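PDB 5JGF: vacuolar aminopeptidase 1 from Saccharomyces cerevisiae, which removes N-terminal amino acids, preferably neutral or hydrophobic ones, from peptides in the yeast vacuole as a zinc-dependent dodecameric aminopeptidase. Local coordinates for the interface of chains A and B and the interface of chains A and C. Numbering follows the deposited sequence. Chains: chain A/B/C, Vacuolar aminopeptidase 1.

Contact 1: the interface of chains A and B. Residues chain A 82, 332-333, 336-337; chain B 46-48, 319.
The methyl group of A:Ala336, at the end of helix 331-336, rests on the backbone of a loop in chain B, with CB of A:Ala336 4.0 Å from CA of B:Lys47. This helix-end-on-loop contact joins two subunits of an M18-family aminopeptidase and illustrates how a short helix can be read by a neighbour's backbone as much as by its side chains. One turn back along the helix, A:His332 lies alongside B:Arg319 of helix 312-324. The two side chains run past each other in opposite directions, their ring and guanidinium planes only 13° apart, and the touching is done by aliphatic carbon, with CB of A:His332 3.7 Å from CD of B:Arg319. The arginine chain bends at its third torsion (chi3 67°), which turns the guanidinium toward the loop of B:Glu46 to B:Ser48 in the same chain. There NH1 and NH2 of B:Arg319 both bond end-on to the carbonyl O of B:Glu46, at 3.0 and 3.1 Å, and this oxygen lies in the guanidinium plane. The grip ties the loop to helix 312-324 and probably helps position B:Lys47. At the polar rim, the amide ND2 of A:Asn337 donates to the carbonyl O of B:Lys47 over 2.9 Å, almost perfectly straight (179° at the hydrogen). ND2 of A:Asn337 also bonds to O of A:Thr333 at 2.8 Å, so the amide's rotation is fixed from both chains. The methylenes of B:Lys47 pass the other end of this amide, and a bend at the last torsion brings NZ of B:Lys47 to water 1, 2.9 Å away, which also contacts O of A:Ala336.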
ATOM      1  N   GLU A  82       7.555 -29.957  59.140  1.00 20.49           N
ATOM      2  CA  GLU A  82       6.211 -30.291  58.686  1.00 20.67           C
ATOM      3  C   GLU A  82       5.201 -29.152  58.771  1.00 19.10           C
ATOM      4  O   GLU A  82       4.156 -29.199  58.121  1.00 18.43           O
ATOM      5  CB  GLU A  82       5.691 -31.513  59.455  1.00 23.08           C
ATOM      6  CG  GLU A  82       6.508 -32.780  59.223  1.00 26.62           C
ATOM      7  CD  GLU A  82       7.829 -32.809  59.990  1.00 31.13           C
ATOM      8  OE1 GLU A  82       8.648 -33.709  59.705  1.00 33.22           O
ATOM      9  OE2 GLU A  82       8.054 -31.957  60.880  1.00 29.27           O
ATOM     10  N   HIS A 332      13.145 -29.715  51.804  1.00 17.74           N
ATOM     11  CA  HIS A 332      12.176 -30.193  50.823  1.00 18.62           C
ATOM     12  C   HIS A 332      10.844 -30.467  51.516  1.00 18.29           C
ATOM     13  O   HIS A 332       9.775 -30.231  50.951  1.00 17.62           O
ATOM     14  CB  HIS A 332      12.698 -31.455  50.132  1.00 20.81           C
ATOM     15  CG  HIS A 332      13.905 -31.216  49.276  1.00 23.75           C
ATOM     16  ND1 HIS A 332      13.865 -30.456  48.126  1.00 26.99           N
ATOM     17  CD2 HIS A 332      15.190 -31.617  49.415  1.00 24.28           C
ATOM     18  CE1 HIS A 332      15.073 -30.400  47.594  1.00 25.89           C
ATOM     19  NE2 HIS A 332      15.896 -31.096  48.357  1.00 27.32           N
ATOM     20  N   THR A 333      10.903 -30.968  52.748  1.00 16.69           N
ATOM     21  CA  THR A 333       9.688 -31.229  53.509  1.00 17.86           C
ATOM     22  C   THR A 333       9.091 -29.893  53.936  1.00 16.69           C
ATOM     23  O   THR A 333       7.870 -29.723  53.940  1.00 16.32           O
ATOM     24  CB  THR A 333       9.983 -32.080  54.772  1.00 18.77           C
ATOM     25  OG1 THR A 333      10.270 -33.427  54.382  1.00 20.06           O
ATOM     26  CG2 THR A 333       8.794 -32.077  55.730  1.00 18.21           C
ATOM     27  N   ALA A 336       7.339 -28.354  50.960  1.00 17.25           N
ATOM     28  CA  ALA A 336       6.193 -29.156  50.542  1.00 18.21           C
ATOM     29  C   ALA A 336       4.976 -28.855  51.418  1.00 18.67           C
ATOM     30  O   ALA A 336       3.836 -29.059  51.004  1.00 20.32           O
ATOM     31  CB  ALA A 336       6.538 -30.650  50.606  1.00 18.68           C
ATOM     32  N   ASN A 337       5.221 -28.354  52.626  1.00 18.34           N
ATOM     33  CA  ASN A 337       4.141 -28.036  53.559  1.00 17.57           C
ATOM     34  C   ASN A 337       3.868 -26.540  53.673  1.00 17.38           C
ATOM     35  O   ASN A 337       3.098 -26.104  54.535  1.00 14.96           O
ATOM     36  CB  ASN A 337       4.476 -28.596  54.949  1.00 17.18           C
ATOM     37  CG  ASN A 337       4.374 -30.107  55.007  1.00 16.04           C
ATOM     38  OD1 ASN A 337       3.277 -30.663  54.976  1.00 16.69           O
ATOM     39  ND2 ASN A 337       5.519 -30.778  55.078  1.00 15.88           N
TER
ATOM     40  N   GLU B  46       5.490 -36.352  49.746  1.00 19.93           N
ATOM     41  CA  GLU B  46       6.427 -35.237  49.729  1.00 21.75           C
ATOM     42  C   GLU B  46       6.375 -34.438  51.019  1.00 21.10           C
ATOM     43  O   GLU B  46       7.364 -33.832  51.427  1.00 21.73           O
ATOM     44  CB  GLU B  46       6.087 -34.271  48.594  1.00 23.25           C
ATOM     45  CG  GLU B  46       6.881 -34.431  47.337  1.00 25.65           C
ATOM     46  CD  GLU B  46       6.935 -33.127  46.566  1.00 25.48           C
ATOM     47  OE1 GLU B  46       5.869 -32.499  46.381  1.00 26.26           O
ATOM     48  OE2 GLU B  46       8.041 -32.728  46.156  1.00 28.71           O
ATOM     49  N   LYS B  47       5.208 -34.419  51.649  1.00 21.04           N
ATOM     50  CA  LYS B  47       5.032 -33.648  52.871  1.00 22.72           C
ATOM     51  C   LYS B  47       5.613 -34.292  54.123  1.00 22.31           C
ATOM     52  O   LYS B  47       5.524 -33.723  55.207  1.00 21.80           O
ATOM     53  CB  LYS B  47       3.550 -33.336  53.076  1.00 23.66           C
ATOM     54  CG  LYS B  47       2.988 -32.359  52.046  1.00 26.39           C
ATOM     55  CD  LYS B  47       1.534 -31.994  52.327  1.00 31.52           C
ATOM     56  CE  LYS B  47       1.036 -30.935  51.347  1.00 35.12           C
ATOM     57  NZ  LYS B  47       1.212 -31.380  49.935  1.00 39.38           N
ATOM     58  N   SER B  48       6.202 -35.475  53.968  1.00 23.45           N
ATOM     59  CA  SER B  48       6.812 -36.181  55.093  1.00 24.46           C
ATOM     60  C   SER B  48       8.302 -36.446  54.856  1.00 23.11           C
ATOM     61  O   SER B  48       8.717 -36.689  53.726  1.00 21.84           O
ATOM     62  CB  SER B  48       6.089 -37.514  55.342  1.00 26.56           C
ATOM     63  OG  SER B  48       4.812 -37.315  55.897  1.00 33.55           O
ATOM     64  N   ARG B 319      16.756 -36.181  48.725  1.00 18.59           N
ATOM     65  CA  ARG B 319      16.045 -36.786  49.850  1.00 19.58           C
ATOM     66  C   ARG B 319      16.400 -38.265  49.996  1.00 19.93           C
ATOM     67  O   ARG B 319      16.658 -38.745  51.102  1.00 19.14           O
ATOM     68  CB  ARG B 319      14.532 -36.627  49.666  1.00 18.95           C
ATOM     69  CG  ARG B 319      14.090 -35.174  49.575  1.00 21.14           C
ATOM     70  CD  ARG B 319      12.597 -35.019  49.322  1.00 22.48           C
ATOM     71  NE  ARG B 319      11.801 -35.480  50.452  1.00 24.48           N
ATOM     72  CZ  ARG B 319      10.584 -35.036  50.746  1.00 24.93           C
ATOM     73  NH1 ARG B 319      10.004 -34.106  49.996  1.00 23.21           N
ATOM     74  NH2 ARG B 319       9.944 -35.525  51.795  1.00 22.07           N
TER
HETATM   75  O   HOH W   1       3.210 -30.038  48.304  1.00 34.82           O

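Contact 2: the interface of chains A and C. Residues chain A 166, 169-171, 173; chain C 356, 403, 409-410.
The short 3-10 helix 168-170 of chain A, which carries A:His169, a probable substrate-binding residue by analogy with related enzymes, meets chain C at 3-10 helix 354-356 and at the loop bearing C:Ser409 and C:Arg410. As an example of a hydrophobic core with a polar border, the contact centres on A:Phe170. Its CG lies anti to the carbonyl carbon (chi1 -69°), and the ring points into chain C. CG2 of C:Val356 comes over one face toward the rim, 3.9 Å above the plane of the A:Phe170 ring. The CZ edge of that ring meets the CZ corner of C:Phe403, which approaches from the opposite direction with its plane nearly perpendicular, the CZ atoms of A:Phe170 and C:Phe403 being 4.0 Å apart.

The branches of C:Val356 divide the remaining apolar work. CG1 of C:Val356 packs against the pyrrolidine ring, 3.7 Å from CB of A:Pro173, while CG2 of C:Val356, placed between backbone N and carbonyl carbon, also meets the tip of A:Leu166 at CD1, 3.9 Å away. One small side chain thus touches chain A on several sides.

Polar groups follow at the border. Water 2 lies at the edge of the A:Phe170 ring, in its plane, and joins two subunits: it is 2.8 Å from the carbonyl O of A:Phe170 and 2.6 Å from the hydroxyl OG of C:Ser409. Farther along, the chain of C:Arg410 runs past the backbone of A:His169 to A:Gly171, and NE of C:Arg410 comes within 2.6 Å of the carbonyl O of A:His169, a pairing suited to a hydrogen bond. That arginine is poorly ordered, however, so the short distance deserves little weight.

By packing around A:Phe170, the contact probably steadies the segment carrying A:His169, which, as in other M18 enzymes, is likely to serve the partner subunit's active site across the two-fold.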
ATOM      1  N   LEU A 166       4.885  19.457  24.273  1.00 12.93           N
ATOM      2  CA  LEU A 166       4.954  20.528  23.285  1.00 13.07           C
ATOM      3  C   LEU A 166       3.523  20.983  23.024  1.00 12.30           C
ATOM      4  O   LEU A 166       2.626  20.154  22.904  1.00 14.27           O
ATOM      5  CB  LEU A 166       5.573  20.026  21.974  1.00 13.12           C
ATOM      6  CG  LEU A 166       5.629  21.065  20.844  1.00 13.21           C
ATOM      7  CD1 LEU A 166       6.564  22.204  21.246  1.00 14.93           C
ATOM      8  CD2 LEU A 166       6.119  20.417  19.559  1.00 13.51           C
ATOM      9  N   HIS A 169      -0.395  23.531  19.273  1.00 15.09           N
ATOM     10  CA  HIS A 169      -0.402  24.564  18.238  1.00 16.55           C
ATOM     11  C   HIS A 169       0.618  24.274  17.137  1.00 17.76           C
ATOM     12  O   HIS A 169       0.446  24.681  15.984  1.00 17.02           O
ATOM     13  CB  HIS A 169      -0.081  25.928  18.859  1.00 17.44           C
ATOM     14  CG  HIS A 169      -0.993  26.311  19.982  1.00 18.74           C
ATOM     15  ND1 HIS A 169      -1.099  25.569  21.139  1.00 17.33           N
ATOM     16  CD2 HIS A 169      -1.853  27.349  20.118  1.00 19.56           C
ATOM     17  CE1 HIS A 169      -1.988  26.132  21.938  1.00 18.92           C
ATOM     18  NE2 HIS A 169      -2.460  27.213  21.343  1.00 17.82           N
ATOM     19  N   PHE A 170       1.678  23.563  17.496  1.00 16.64           N
ATOM     20  CA  PHE A 170       2.740  23.246  16.550  1.00 17.61           C
ATOM     21  C   PHE A 170       2.442  22.107  15.575  1.00 18.07           C
ATOM     22  O   PHE A 170       3.229  21.842  14.666  1.00 19.34           O
ATOM     23  CB  PHE A 170       4.030  22.984  17.325  1.00 16.50           C
ATOM     24  CG  PHE A 170       4.587  24.218  17.977  1.00 17.71           C
ATOM     25  CD1 PHE A 170       5.311  25.144  17.232  1.00 17.84           C
ATOM     26  CD2 PHE A 170       4.349  24.481  19.323  1.00 17.78           C
ATOM     27  CE1 PHE A 170       5.787  26.320  17.817  1.00 17.13           C
ATOM     28  CE2 PHE A 170       4.820  25.651  19.917  1.00 16.66           C
ATOM     29  CZ  PHE A 170       5.541  26.572  19.159  1.00 17.85           C
ATOM     30  N   GLY A 171       1.311  21.438  15.765  1.00 18.94           N
ATOM     31  CA  GLY A 171       0.930  20.370  14.853  1.00 18.96           C
ATOM     32  C   GLY A 171       1.473  18.976  15.107  1.00 19.65           C
ATOM     33  O   GLY A 171       1.591  18.532  16.247  1.00 18.34           O
ATOM     34  N   PRO A 173       4.401  17.584  15.199  1.00 21.66           N
ATOM     35  CA  PRO A 173       5.497  17.383  16.155  1.00 21.22           C
ATOM     36  C   PRO A 173       5.024  17.213  17.602  1.00 20.65           C
ATOM     37  O   PRO A 173       5.721  16.618  18.428  1.00 19.65           O
ATOM     38  CB  PRO A 173       6.345  18.640  15.978  1.00 21.81           C
ATOM     39  CG  PRO A 173       6.127  18.990  14.535  1.00 22.73           C
ATOM     40  CD  PRO A 173       4.636  18.790  14.383  1.00 21.21           C
TER
ATOM     41  N   VAL C 356      10.994  23.056  16.152  1.00 16.44           N
ATOM     42  CA  VAL C 356       9.763  23.799  15.896  1.00 17.26           C
ATOM     43  C   VAL C 356       9.845  25.267  16.284  1.00 17.38           C
ATOM     44  O   VAL C 356       8.893  26.018  16.081  1.00 17.83           O
ATOM     45  CB  VAL C 356       8.542  23.160  16.611  1.00 17.80           C
ATOM     46  CG1 VAL C 356       8.406  21.702  16.202  1.00 17.96           C
ATOM     47  CG2 VAL C 356       8.681  23.287  18.113  1.00 17.29           C
ATOM     48  N   PHE C 403       8.443  36.196  19.394  1.00 13.78           N
ATOM     49  CA  PHE C 403       7.977  34.871  19.043  1.00 14.74           C
ATOM     50  C   PHE C 403       7.296  34.949  17.695  1.00 14.10           C
ATOM     51  O   PHE C 403       6.381  35.747  17.491  1.00 14.82           O
ATOM     52  CB  PHE C 403       6.984  34.250  20.028  1.00 15.52           C
ATOM     53  CG  PHE C 403       6.465  32.911  19.550  1.00 16.08           C
ATOM     54  CD1 PHE C 403       5.331  32.832  18.743  1.00 16.76           C
ATOM     55  CD2 PHE C 403       7.199  31.752  19.774  1.00 14.57           C
ATOM     56  CE1 PHE C 403       4.948  31.617  18.159  1.00 18.14           C
ATOM     57  CE2 PHE C 403       6.824  30.534  19.195  1.00 15.55           C
ATOM     58  CZ  PHE C 403       5.701  30.468  18.387  1.00 16.46           C
ATOM     59  N   SER C 409       6.072  25.843   9.752  1.00 19.35           N
ATOM     60  CA  SER C 409       5.292  25.448  10.920  1.00 20.17           C
ATOM     61  C   SER C 409       3.890  26.048  10.805  1.00 21.14           C
ATOM     62  O   SER C 409       3.465  26.444   9.720  1.00 21.16           O
ATOM     63  CB  SER C 409       5.997  25.956  12.186  1.00 19.44           C
ATOM     64  OG  SER C 409       5.347  25.538  13.373  1.00 20.92           O
ATOM     65  N   ARG C 410       3.161  26.097  11.912  1.00 22.10           N
ATOM     66  CA  ARG C 410       1.826  26.682  11.899  1.00 23.76           C
ATOM     67  C   ARG C 410       1.617  27.492  13.163  1.00 22.18           C
ATOM     68  O   ARG C 410       2.222  27.214  14.199  1.00 22.37           O
ATOM     69  CB  ARG C 410       0.739  25.611  11.775  1.00 28.89           C
ATOM     70  CG  ARG C 410       0.885  24.449  12.723  1.00 37.33           C
ATOM     71  CD  ARG C 410      -0.420  23.673  12.857  1.00 45.99           C
ATOM     72  NE  ARG C 410      -1.209  24.158  13.986  1.00 54.20           N
ATOM     73  CZ  ARG C 410      -2.129  25.115  13.919  1.00 57.57           C
ATOM     74  NH1 ARG C 410      -2.778  25.483  15.016  1.00 59.13           N
ATOM     75  NH2 ARG C 410      -2.423  25.685  12.759  1.00 60.03           N
TER
HETATM   76  O   HOH W   2       5.668  23.000  13.980  1.00 21.82           O

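About 67 Å separates the centres of contact 1 and contact 2, and the two share no residue or secondary-structure element of chain A, so a subunit can engage both neighbours at once. Their symmetries differ. Contact 2 belongs to a two-fold interface and has a twin with the chains exchanged, whereas contact 1 belongs to an interface that is not an exact two-fold. Combining a pairwise contact with one of another kind is how a closed tetrahedral dodecamer can be built from identical subunits. The probable substrate-binding histidine belongs to contact 2, which suggests that assembly and activity may be linked at this interface.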